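The same site in two structures of phosphoribosylaminoimidazole-succinocarboxamide synthase from Pyrococcus horikoshii, which catalyses the ATP-dependent joining of L-aspartate to a carboxylated aminoimidazole ribonucleotide, a step of purine biosynthesis that yields SAICAR, ADP and phosphate: PDB 4O7N (chain A, 2.16 Å), residues V95-L100 and R198-K203, and PDB 4O7Y (chain B, 2.00 Å), residues V95-L100 and R198-K203. Both blocks share one frame: the second was fitted to the first on N, CA, C and O of the twelve residues, RMSD 0.10 Å. Numbering follows each deposited sequence.

Structure 1 (4O7N); sequences VVAGSL and RFWDAK. With PO4 (phosphate ion), chain C.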
loop_
_atom_site.group_PDB
_atom_site.type_symbol
_atom_site.label_atom_id
_atom_site.label_comp_id
_atom_site.label_asym_id
_atom_site.label_seq_id
_atom_site.Cartn_x
_atom_site.Cartn_y
_atom_site.Cartn_z
ATOM N N VAL A 95 -9.353 0.996 15.143
ATOM C CA VAL A 95 -10.206 -0.169 15.218
ATOM C C VAL A 95 -10.472 -0.614 13.782
ATOM O O VAL A 95 -10.686 0.237 12.902
ATOM C CB VAL A 95 -11.521 0.187 15.944
ATOM C CG1 VAL A 95 -12.573 -0.894 15.742
ATOM C CG2 VAL A 95 -11.267 0.456 17.426
ATOM N N VAL A 96 -10.439 -1.925 13.538
ATOM C CA VAL A 96 -10.671 -2.475 12.193
ATOM C C VAL A 96 -12.108 -2.227 11.695
ATOM O O VAL A 96 -13.105 -2.537 12.387
ATOM C CB VAL A 96 -10.304 -3.973 12.118
ATOM C CG1 VAL A 96 -10.705 -4.566 10.781
ATOM C CG2 VAL A 96 -8.806 -4.171 12.366
ATOM N N ALA A 97 -12.196 -1.649 10.494
ATOM C CA ALA A 97 -13.472 -1.326 9.843
ATOM C C ALA A 97 -13.180 -0.916 8.400
ATOM O O ALA A 97 -12.027 -0.710 8.036
ATOM C CB ALA A 97 -14.196 -0.193 10.593
ATOM N N GLY A 98 -14.233 -0.783 7.590
ATOM C CA GLY A 98 -14.092 -0.357 6.203
ATOM C C GLY A 98 -13.154 -1.232 5.402
ATOM O O GLY A 98 -13.190 -2.459 5.520
ATOM N N SER A 99 -12.295 -0.594 4.613
ATOM C CA SER A 99 -11.415 -1.279 3.660
ATOM C C SER A 99 -10.311 -2.117 4.312
ATOM O O SER A 99 -9.745 -3.016 3.687
ATOM C CB SER A 99 -10.793 -0.262 2.676
ATOM O OG SER A 99 -9.713 0.436 3.282
ATOM N N LEU A 100 -9.993 -1.826 5.566
ATOM C CA LEU A 100 -8.964 -2.586 6.262
ATOM C C LEU A 100 -9.314 -4.090 6.393
ATOM O O LEU A 100 -8.429 -4.937 6.507
ATOM C CB LEU A 100 -8.667 -1.954 7.626
ATOM C CG LEU A 100 -7.458 -2.472 8.386
ATOM C CD1 LEU A 100 -6.190 -2.246 7.575
ATOM C CD2 LEU A 100 -7.345 -1.797 9.748
ATOM N N ARG A 198 -14.789 7.630 11.360
ATOM C CA ARG A 198 -15.730 6.668 11.924
ATOM C C ARG A 198 -15.824 6.890 13.426
ATOM O O ARG A 198 -14.811 6.850 14.135
ATOM C CB ARG A 198 -15.347 5.222 11.585
ATOM C CG ARG A 198 -15.757 4.820 10.178
ATOM C CD ARG A 198 -15.591 3.330 9.891
ATOM N NE ARG A 198 -15.994 3.030 8.512
ATOM C CZ ARG A 198 -15.185 3.085 7.455
ATOM N NH1 ARG A 198 -13.908 3.406 7.589
ATOM N NH2 ARG A 198 -15.650 2.811 6.252
ATOM N N PHE A 199 -17.043 7.152 13.888
ATOM C CA PHE A 199 -17.359 7.357 15.302
ATOM C C PHE A 199 -18.361 6.285 15.753
ATOM O O PHE A 199 -19.453 6.189 15.187
ATOM C CB PHE A 199 -18.039 8.712 15.513
ATOM C CG PHE A 199 -17.218 9.912 15.122
ATOM C CD1 PHE A 199 -15.904 10.081 15.573
ATOM C CD2 PHE A 199 -17.802 10.932 14.369
ATOM C CE1 PHE A 199 -15.186 11.222 15.236
ATOM C CE2 PHE A 199 -17.085 12.075 14.034
ATOM C CZ PHE A 199 -15.779 12.224 14.467
ATOM N N TRP A 200 -17.999 5.504 16.769
ATOM C CA TRP A 200 -18.877 4.472 17.348
ATOM C C TRP A 200 -19.262 4.803 18.756
ATOM O O TRP A 200 -18.416 5.229 19.544
ATOM C CB TRP A 200 -18.157 3.136 17.387
ATOM C CG TRP A 200 -18.055 2.430 16.068
ATOM C CD1 TRP A 200 -18.427 2.904 14.812
ATOM C CD2 TRP A 200 -17.502 1.091 15.824
ATOM N NE1 TRP A 200 -18.163 1.973 13.843
ATOM C CE2 TRP A 200 -17.606 0.862 14.381
ATOM C CE3 TRP A 200 -16.946 0.099 16.628
ATOM C CZ2 TRP A 200 -17.160 -0.314 13.788
ATOM C CZ3 TRP A 200 -16.508 -1.085 16.022
ATOM C CH2 TRP A 200 -16.615 -1.286 14.636
ATOM N N ASP A 201 -20.525 4.592 19.119
ATOM C CA ASP A 201 -20.910 4.797 20.522
ATOM C C ASP A 201 -20.118 3.820 21.404
ATOM O O ASP A 201 -20.024 2.641 21.070
ATOM C CB ASP A 201 -22.404 4.596 20.742
ATOM C CG ASP A 201 -22.761 4.576 22.222
ATOM O OD1 ASP A 201 -22.665 5.633 22.873
ATOM O OD2 ASP A 201 -23.093 3.493 22.735
ATOM N N ALA A 202 -19.539 4.311 22.504
ATOM C CA ALA A 202 -18.710 3.446 23.376
ATOM C C ALA A 202 -19.500 2.271 23.967
ATOM O O ALA A 202 -19.033 1.128 23.935
ATOM C CB ALA A 202 -18.006 4.249 24.472
ATOM N N LYS A 203 -20.704 2.557 24.460
ATOM C CA LYS A 203 -21.570 1.527 25.051
ATOM C C LYS A 203 -22.126 0.534 24.025
ATOM O O LYS A 203 -22.029 -0.669 24.226
ATOM C CB LYS A 203 -22.714 2.161 25.855
HETATM P P PO4 C . -12.015 3.162 4.274
HETATM O O1 PO4 C . -12.249 2.173 5.378
HETATM O O2 PO4 C . -10.600 2.984 3.772
HETATM O O3 PO4 C . -13.003 2.891 3.176
HETATM O O4 PO4 C . -12.155 4.556 4.805
#
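Arg198 reaches from strand 197-201 to Ala97 and Gly98, in the loop between strands 84-93 and 111-121; Val172 of strand 169-180 joins the two segments, being backbone-bonded to both Val95 and Arg198. From CB, the arginine chain leaves with CG anti to the carbonyl carbon (chi1 -80°) and runs extended to NE, which carries the guanidinium over Gly98 to the phosphate. Arg198 CD meets Ala97 CB at 3.9 Å, and NE is salt-bridged to Asp211. The guanidinium lays one face on Gly98, with Arg198 NH2 3.5 Å from Gly98 CA. Arg198 NH1, also salt-bridged to Asp173, donates to phosphate O1 (3.0 Å, 142°) at the guanidinium edge, and weakly to O4. Ser99 N gives phosphate O1 a second, straighter bond (2.9 Å, 161°), while Ser99 OG donates to phosphate O2 at 2.7 Å. Behind this polar end, Val95 CG1 lies 3.9 Å from Trp200 CZ3, an apolar contact. Ser99 N and OG, Arg198 NH1 and Arg93 line an anion pocket, consistent with a site for the substrate's 5'-phosphate.

How the two compare
Both crystals keep the same framework: the backbones coincide within the error, and Val95(A), Ser99(A), Arg198(A) and Trp200(A) keep the places of their counterparts Val95(B), Ser99(B), Arg198(B) and Trp200(B). What differs is the bound group, a phosphate ion in structure 1 and cytidine-5'-monophosphate in structure 2, so the phosphate position is occupied in both. The oxygen shared by Ser99(A) N and Arg198(A) NH1 is O1 of the ion; Ser99(B) N and Arg198(B) NH1 share O2P of the nucleotide. The hydroxyl of Ser99(A) donates to O2, that of Ser99(B) to O3P. NH1 of Arg198(A) and of Arg198(B) each makes a weak second bond, with the ester oxygen O5', which should carry less negative charge, standing where the ion has O4. Beyond O5' the ribose and cytosine have no counterpart in structure 1: ribose C3' comes 3.4 Å from Arg198(B) NH1, and O3' 3.9 Å from Arg198(B) CG, so Arg198(B) gains sugar contacts along its chain.

Structure 2 (4O7Y); sequences VVAGSL and RFWDAK. With C5P (cytidine-5'-monophosphate), chain D.
Across the contact, Arg198 packs on Ala97 and Gly98. Leaving CB with CG anti to the carbonyl carbon (chi1 -79°), its chain runs extended to NE, which carries the guanidinium over Gly98 to the phosphate. Arg198 CG has ribose O3' of the nucleotide at 3.9 Å, Arg198 CD meets Ala97 CB at 3.8 Å, and NE is salt-bridged to Asp211. One face of the guanidinium rests on Gly98, with Arg198 NH2 3.6 Å from Gly98 CA. Arg198 NH1, also salt-bridged to Asp173, donates to O2P of the CMP at the guanidinium edge (3.0 Å, 156°) and weakly to the ester oxygen O5'; ribose C3' lies 3.4 Å from Arg198 NH1. Ser99 N gives O2P of the nucleotide a second, straighter bond (2.9 Å, 163°), and Ser99 OG donates to its O3P at 2.7 Å. Behind this polar end, Val95 CG1 lies 4.0 Å from Trp200 CZ3, an apolar contact. Arg93, Asp173 and Arg214 also hydrogen-bond the nucleotide. The pocket grips a nucleotide 5'-phosphate, consistent with a site for that of the substrate.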
loop_
_atom_site.group_PDB
_atom_site.type_symbol
_atom_site.label_atom_id
_atom_site.label_comp_id
_atom_site.label_asym_id
_atom_site.label_seq_id
_atom_site.Cartn_x
_atom_site.Cartn_y
_atom_site.Cartn_z
ATOM N N VAL B 95 -9.285 0.975 15.129
ATOM C CA VAL B 95 -10.180 -0.172 15.224
ATOM C C VAL B 95 -10.470 -0.649 13.795
ATOM O O VAL B 95 -10.660 0.193 12.912
ATOM C CB VAL B 95 -11.478 0.274 15.924
ATOM C CG1 VAL B 95 -12.556 -0.801 15.836
ATOM C CG2 VAL B 95 -11.183 0.654 17.381
ATOM N N VAL B 96 -10.442 -1.965 13.552
ATOM C CA VAL B 96 -10.702 -2.511 12.207
ATOM C C VAL B 96 -12.137 -2.207 11.719
ATOM O O VAL B 96 -13.164 -2.464 12.412
ATOM C CB VAL B 96 -10.352 -4.030 12.094
ATOM C CG1 VAL B 96 -10.717 -4.581 10.744
ATOM C CG2 VAL B 96 -8.859 -4.251 12.308
ATOM N N ALA B 97 -12.201 -1.648 10.516
ATOM C CA ALA B 97 -13.486 -1.318 9.876
ATOM C C ALA B 97 -13.212 -1.002 8.402
ATOM O O ALA B 97 -12.057 -0.793 8.005
ATOM C CB ALA B 97 -14.138 -0.116 10.571
ATOM N N GLY B 98 -14.265 -0.979 7.598
ATOM C CA GLY B 98 -14.168 -0.482 6.231
ATOM C C GLY B 98 -13.178 -1.289 5.429
ATOM O O GLY B 98 -13.114 -2.513 5.559
ATOM N N SER B 99 -12.363 -0.603 4.642
ATOM C CA SER B 99 -11.448 -1.261 3.699
ATOM C C SER B 99 -10.330 -2.095 4.358
ATOM O O SER B 99 -9.776 -3.000 3.743
ATOM C CB SER B 99 -10.835 -0.199 2.771
ATOM O OG SER B 99 -9.876 0.564 3.480
ATOM N N LEU B 100 -9.974 -1.766 5.595
ATOM C CA LEU B 100 -8.963 -2.537 6.332
ATOM C C LEU B 100 -9.314 -4.043 6.438
ATOM O O LEU B 100 -8.431 -4.884 6.490
ATOM C CB LEU B 100 -8.692 -1.923 7.723
ATOM C CG LEU B 100 -7.464 -2.525 8.427
ATOM C CD1 LEU B 100 -6.210 -2.464 7.546
ATOM C CD2 LEU B 100 -7.241 -1.808 9.760
ATOM N N ARG B 198 -14.816 7.668 11.342
ATOM C CA ARG B 198 -15.760 6.722 11.927
ATOM C C ARG B 198 -15.821 6.942 13.423
ATOM O O ARG B 198 -14.783 6.937 14.083
ATOM C CB ARG B 198 -15.401 5.278 11.613
ATOM C CG ARG B 198 -15.818 4.859 10.202
ATOM C CD ARG B 198 -15.575 3.386 9.945
ATOM N NE ARG B 198 -16.042 3.048 8.599
ATOM C CZ ARG B 198 -15.274 2.980 7.520
ATOM N NH1 ARG B 198 -13.959 3.158 7.596
ATOM N NH2 ARG B 198 -15.815 2.687 6.353
ATOM N N PHE B 199 -17.047 7.125 13.927
ATOM C CA PHE B 199 -17.361 7.394 15.331
ATOM C C PHE B 199 -18.379 6.346 15.796
ATOM O O PHE B 199 -19.460 6.217 15.201
ATOM C CB PHE B 199 -18.055 8.749 15.508
ATOM C CG PHE B 199 -17.237 9.960 15.135
ATOM C CD1 PHE B 199 -15.905 10.118 15.555
ATOM C CD2 PHE B 199 -17.835 11.001 14.408
ATOM C CE1 PHE B 199 -15.193 11.271 15.231
ATOM C CE2 PHE B 199 -17.118 12.160 14.099
ATOM C CZ PHE B 199 -15.798 12.297 14.516
ATOM N N TRP B 200 -18.019 5.585 16.823
ATOM C CA TRP B 200 -18.902 4.560 17.398
ATOM C C TRP B 200 -19.270 4.912 18.797
ATOM O O TRP B 200 -18.451 5.435 19.554
ATOM C CB TRP B 200 -18.213 3.207 17.431
ATOM C CG TRP B 200 -18.080 2.527 16.109
ATOM C CD1 TRP B 200 -18.433 3.022 14.837
ATOM C CD2 TRP B 200 -17.522 1.199 15.868
ATOM N NE1 TRP B 200 -18.155 2.106 13.863
ATOM C CE2 TRP B 200 -17.588 0.982 14.418
ATOM C CE3 TRP B 200 -16.974 0.203 16.679
ATOM C CZ2 TRP B 200 -17.120 -0.180 13.833
ATOM C CZ3 TRP B 200 -16.520 -0.974 16.067
ATOM C CH2 TRP B 200 -16.585 -1.152 14.682
ATOM N N ASP B 201 -20.516 4.631 19.171
ATOM C CA ASP B 201 -20.892 4.792 20.566
ATOM C C ASP B 201 -20.078 3.798 21.396
ATOM O O ASP B 201 -19.974 2.625 21.022
ATOM C CB ASP B 201 -22.380 4.555 20.800
ATOM C CG ASP B 201 -22.729 4.617 22.279
ATOM O OD1 ASP B 201 -22.631 5.705 22.863
ATOM O OD2 ASP B 201 -23.024 3.566 22.862
ATOM N N ALA B 202 -19.491 4.279 22.495
ATOM C CA ALA B 202 -18.690 3.427 23.389
ATOM C C ALA B 202 -19.495 2.242 23.934
ATOM O O ALA B 202 -19.010 1.113 23.907
ATOM C CB ALA B 202 -18.071 4.231 24.524
ATOM N N LYS B 203 -20.724 2.499 24.385
ATOM C CA LYS B 203 -21.609 1.437 24.918
ATOM C C LYS B 203 -22.084 0.459 23.838
ATOM O O LYS B 203 -21.811 -0.742 23.912
ATOM C CB LYS B 203 -22.821 2.034 25.653
ATOM C CG LYS B 203 -22.488 2.941 26.832
HETATM O O3P C5P D . -10.526 3.129 3.791
HETATM P P C5P D . -11.970 3.230 4.294
HETATM O O1P C5P D . -12.990 3.366 3.203
HETATM O O2P C5P D . -12.281 2.169 5.327
HETATM O "O5'" C5P D . -12.118 4.598 5.070
HETATM C "C5'" C5P D . -11.211 4.948 6.151
HETATM C "C4'" C5P D . -11.663 6.241 6.848
HETATM O "O4'" C5P D . -11.276 7.340 6.022
HETATM C "C3'" C5P D . -13.187 6.389 7.036
HETATM O "O3'" C5P D . -13.442 7.161 8.216
HETATM C "C2'" C5P D . -13.655 7.182 5.838
HETATM O "O2'" C5P D . -14.827 7.959 6.138
HETATM C "C1'" C5P D . -12.440 8.062 5.575
HETATM N N1 C5P D . -12.291 8.422 4.158
HETATM C C2 C5P D . -12.636 9.740 3.714
HETATM N N3 C5P D . -12.496 10.074 2.403
HETATM C C4 C5P D . -12.022 9.160 1.524
HETATM C C5 C5P D . -11.692 7.856 1.926
HETATM C C6 C5P D . -11.828 7.503 3.267
HETATM O O2 C5P D . -13.061 10.589 4.523
HETATM N N4 C5P D . -11.882 9.498 0.221
#